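Local coordinates for formate dehydrogenase (Pyrobaculum aerophilum, PDB 1QP8), which probably reduces 2-oxoacids such as glyoxylate or hydroxypyruvate to the corresponding 2-hydroxyacids, using NAD(P)H as hydride donor, at residues W66-G77 against R292-Y300. Residues are numbered along the deposited sequence; the frame is centred on the assembly and turned at random.
Sequences WESIPPHVTVAG and RNIAKREDY
Trp66 and Tyr300 form an offset stack where the C-terminal tail of this 2-hydroxyacid dehydrogenase returns to the catalytic domain. Tyr300 CB lies over the five-membered ring in a CH-pi contact, and the phenol ring, its plane 15° from the indole's, is displaced toward the NE1 and CZ2 rim, with Trp66 NE1 3.4 Å from Tyr300 CG. Ile69 CD1 lies over the other face, and NE1 donates a hydrogen bond to Leu61 O. A broad, flat tryptophan suits this place because its far corner also reaches the tail: CH2 sits 3.9 Å from Ala295 CB, where a small methyl fits. Along the indole edge runs Arg297, its chain extended from CG to NE and leaving the backbone with CG anti to N (chi1 -162°). This long reach carries the guanidinium, nearly perpendicular to the indole, to the turn at 66-69. There NH2 donates to Ile69 O nearly in line with its C=O bond, the oxygen standing somewhat out of the guanidinium plane; NH1 adds a weak bond to the same oxygen, and Pro71 CA lies 3.6 Å above the guanidinium centre. A leucine in place of Trp66 would probably leave Tyr300 without its stacking partner and Leu61 O without its indole N-H. The contact brings the tail beside the coenzyme cleft: the Asn293 side chain is about 5 Å from the bound NADPH, and that of Tyr300 about 4 Å from the side chain of NADPH-binding Asn185. Further out, strand 75-76, paired in parallel with strand 54-55, takes the tail as an antiparallel neighbour. Ala76 and Ile294 are the non-hydrogen-bonded pair of this single bridge, their CA atoms 4.1 Å apart. Two backbone bonds flank it: Ala295 N to Val75 O, with an N-H...O angle of 163°, and Gly77 N to Asn293 O at 3.0 Å.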
# COMPACT_ATOMS: atom_id res chain seq x y z
N TRP A 66 21.23 22.93 19.17
CA TRP A 66 20.45 24.16 19.17
C TRP A 66 20.85 25.11 20.29
O TRP A 66 21.16 26.27 20.04
CB TRP A 66 18.94 23.87 19.25
CG TRP A 66 18.37 23.53 17.92
CD1 TRP A 66 17.72 22.39 17.58
CD2 TRP A 66 18.41 24.34 16.72
NE1 TRP A 66 17.36 22.42 16.24
CE2 TRP A 66 17.77 23.61 15.70
CE3 TRP A 66 18.94 25.60 16.43
CZ2 TRP A 66 17.64 24.09 14.39
CZ3 TRP A 66 18.81 26.09 15.13
CH2 TRP A 66 18.17 25.34 14.12
N GLU A 67 20.86 24.62 21.52
CA GLU A 67 21.22 25.48 22.63
C GLU A 67 22.72 25.75 22.62
O GLU A 67 23.23 26.53 23.41
CB GLU A 67 20.79 24.87 23.98
CG GLU A 67 21.65 23.73 24.52
CD GLU A 67 21.39 22.39 23.84
OE1 GLU A 67 20.20 22.04 23.64
OE2 GLU A 67 22.37 21.68 23.52
N SER A 68 23.43 25.10 21.70
CA SER A 68 24.87 25.30 21.61
C SER A 68 25.28 25.88 20.26
O SER A 68 26.47 26.08 20.02
CB SER A 68 25.61 23.98 21.86
OG SER A 68 25.75 23.74 23.25
N ILE A 69 24.30 26.14 19.41
CA ILE A 69 24.55 26.72 18.10
C ILE A 69 24.35 28.22 18.18
O ILE A 69 23.23 28.68 18.39
CB ILE A 69 23.55 26.22 17.03
CG1 ILE A 69 23.68 24.71 16.83
CG2 ILE A 69 23.77 26.98 15.71
CD1 ILE A 69 22.54 24.12 16.01
N PRO A 70 25.43 29.00 18.01
CA PRO A 70 25.28 30.46 18.07
C PRO A 70 24.07 30.89 17.23
O PRO A 70 23.89 30.42 16.11
CB PRO A 70 26.61 30.95 17.51
CG PRO A 70 27.58 29.87 18.00
CD PRO A 70 26.82 28.59 17.76
N PRO A 71 23.23 31.77 17.76
CA PRO A 71 22.01 32.30 17.13
C PRO A 71 22.08 32.84 15.71
O PRO A 71 21.04 33.07 15.09
CB PRO A 71 21.56 33.38 18.11
CG PRO A 71 22.06 32.86 19.42
CD PRO A 71 23.44 32.39 19.08
N HIS A 72 23.28 33.02 15.19
CA HIS A 72 23.46 33.57 13.84
C HIS A 72 23.92 32.54 12.82
O HIS A 72 24.09 32.88 11.64
CB HIS A 72 24.53 34.65 13.89
CG HIS A 72 25.86 34.12 14.30
ND1 HIS A 72 26.34 34.20 15.59
CD2 HIS A 72 26.79 33.41 13.60
CE1 HIS A 72 27.49 33.58 15.68
NE2 HIS A 72 27.79 33.08 14.48
N VAL A 73 24.13 31.30 13.24
CA VAL A 73 24.65 30.29 12.36
C VAL A 73 23.90 29.82 11.13
O VAL A 73 24.52 29.28 10.22
CB VAL A 73 25.10 29.07 13.16
CG1 VAL A 73 25.40 27.88 12.25
CG2 VAL A 73 26.35 29.44 13.93
N THR A 74 22.59 30.03 11.04
CA THR A 74 21.87 29.59 9.83
C THR A 74 21.98 28.09 9.60
O THR A 74 23.01 27.60 9.15
CB THR A 74 22.42 30.23 8.54
OG1 THR A 74 22.69 31.62 8.77
CG2 THR A 74 21.42 30.09 7.40
N VAL A 75 20.91 27.37 9.88
CA VAL A 75 20.89 25.93 9.74
C VAL A 75 19.88 25.53 8.69
O VAL A 75 18.70 25.84 8.81
CB VAL A 75 20.50 25.28 11.09
CG1 VAL A 75 20.29 23.78 10.91
CG2 VAL A 75 21.58 25.55 12.13
N ALA A 76 20.32 24.85 7.64
CA ALA A 76 19.38 24.41 6.61
C ALA A 76 19.38 22.90 6.67
O ALA A 76 20.42 22.28 6.84
CB ALA A 76 19.83 24.86 5.22
N GLY A 77 18.21 22.31 6.55
CA GLY A 77 18.17 20.87 6.57
C GLY A 77 17.76 20.33 5.20
O GLY A 77 17.63 21.08 4.23
N ARG A 292 17.77 26.16 0.31
CA ARG A 292 16.44 25.72 0.72
C ARG A 292 16.43 25.18 2.15
O ARG A 292 17.48 24.85 2.71
CB ARG A 292 15.93 24.65 -0.24
CG ARG A 292 15.73 25.16 -1.65
CD ARG A 292 14.99 24.15 -2.50
NE ARG A 292 14.59 24.73 -3.78
CZ ARG A 292 13.91 24.09 -4.73
NH1 ARG A 292 13.55 22.82 -4.56
NH2 ARG A 292 13.59 24.72 -5.86
N ASN A 293 15.24 25.11 2.74
CA ASN A 293 15.10 24.56 4.07
C ASN A 293 15.81 25.26 5.20
O ASN A 293 16.29 24.60 6.13
CB ASN A 293 15.53 23.11 4.04
CG ASN A 293 14.70 22.30 3.11
OD1 ASN A 293 13.50 22.15 3.32
ND2 ASN A 293 15.31 21.79 2.06
N ILE A 294 15.88 26.59 5.14
CA ILE A 294 16.53 27.32 6.21
C ILE A 294 15.66 27.14 7.45
O ILE A 294 14.45 27.39 7.42
CB ILE A 294 16.61 28.82 5.89
CG1 ILE A 294 17.44 29.04 4.61
CG2 ILE A 294 17.15 29.58 7.08
CD1 ILE A 294 18.92 28.81 4.76
N ALA A 295 16.26 26.70 8.55
CA ALA A 295 15.50 26.49 9.77
C ALA A 295 15.16 27.80 10.46
O ALA A 295 15.93 28.76 10.45
CB ALA A 295 16.29 25.63 10.72
N LYS A 296 13.97 27.82 11.06
CA LYS A 296 13.51 28.97 11.82
C LYS A 296 13.84 28.59 13.26
O LYS A 296 13.14 27.79 13.88
CB LYS A 296 12.00 29.13 11.62
CG LYS A 296 11.39 30.27 12.38
CD LYS A 296 9.89 30.35 12.13
CE LYS A 296 9.25 31.36 13.05
NZ LYS A 296 7.81 31.58 12.76
N ARG A 297 14.93 29.13 13.78
CA ARG A 297 15.40 28.81 15.13
C ARG A 297 14.35 28.73 16.23
O ARG A 297 14.32 27.75 16.97
CB ARG A 297 16.49 29.79 15.55
CG ARG A 297 17.33 29.32 16.72
CD ARG A 297 18.28 30.42 17.18
NE ARG A 297 19.11 30.01 18.31
CZ ARG A 297 20.22 29.28 18.20
NH1 ARG A 297 20.65 28.88 17.01
NH2 ARG A 297 20.90 28.94 19.29
N GLU A 298 13.48 29.72 16.36
CA GLU A 298 12.49 29.66 17.44
C GLU A 298 11.58 28.44 17.42
O GLU A 298 10.96 28.12 18.44
CB GLU A 298 11.64 30.93 17.49
CG GLU A 298 10.64 31.08 16.39
CD GLU A 298 9.70 32.24 16.66
OE1 GLU A 298 8.84 32.54 15.81
OE2 GLU A 298 9.83 32.84 17.75
N ASP A 299 11.49 27.75 16.29
CA ASP A 299 10.67 26.55 16.22
C ASP A 299 11.27 25.51 17.15
O ASP A 299 10.58 24.60 17.59
CB ASP A 299 10.62 25.97 14.80
CG ASP A 299 9.60 26.67 13.93
OD1 ASP A 299 8.80 27.47 14.47
OD2 ASP A 299 9.58 26.40 12.71
N TYR A 300 12.55 25.66 17.46
CA TYR A 300 13.22 24.73 18.36
C TYR A 300 13.72 25.48 19.58
O TYR A 300 14.15 24.87 20.56
CB TYR A 300 14.42 24.06 17.68
CG TYR A 300 14.13 23.53 16.30
CD1 TYR A 300 14.10 24.38 15.20
CD2 TYR A 300 13.83 22.18 16.09
CE1 TYR A 300 13.80 23.92 13.94
CE2 TYR A 300 13.52 21.71 14.82
CZ TYR A 300 13.50 22.58 13.76
OH TYR A 300 13.18 22.13 12.50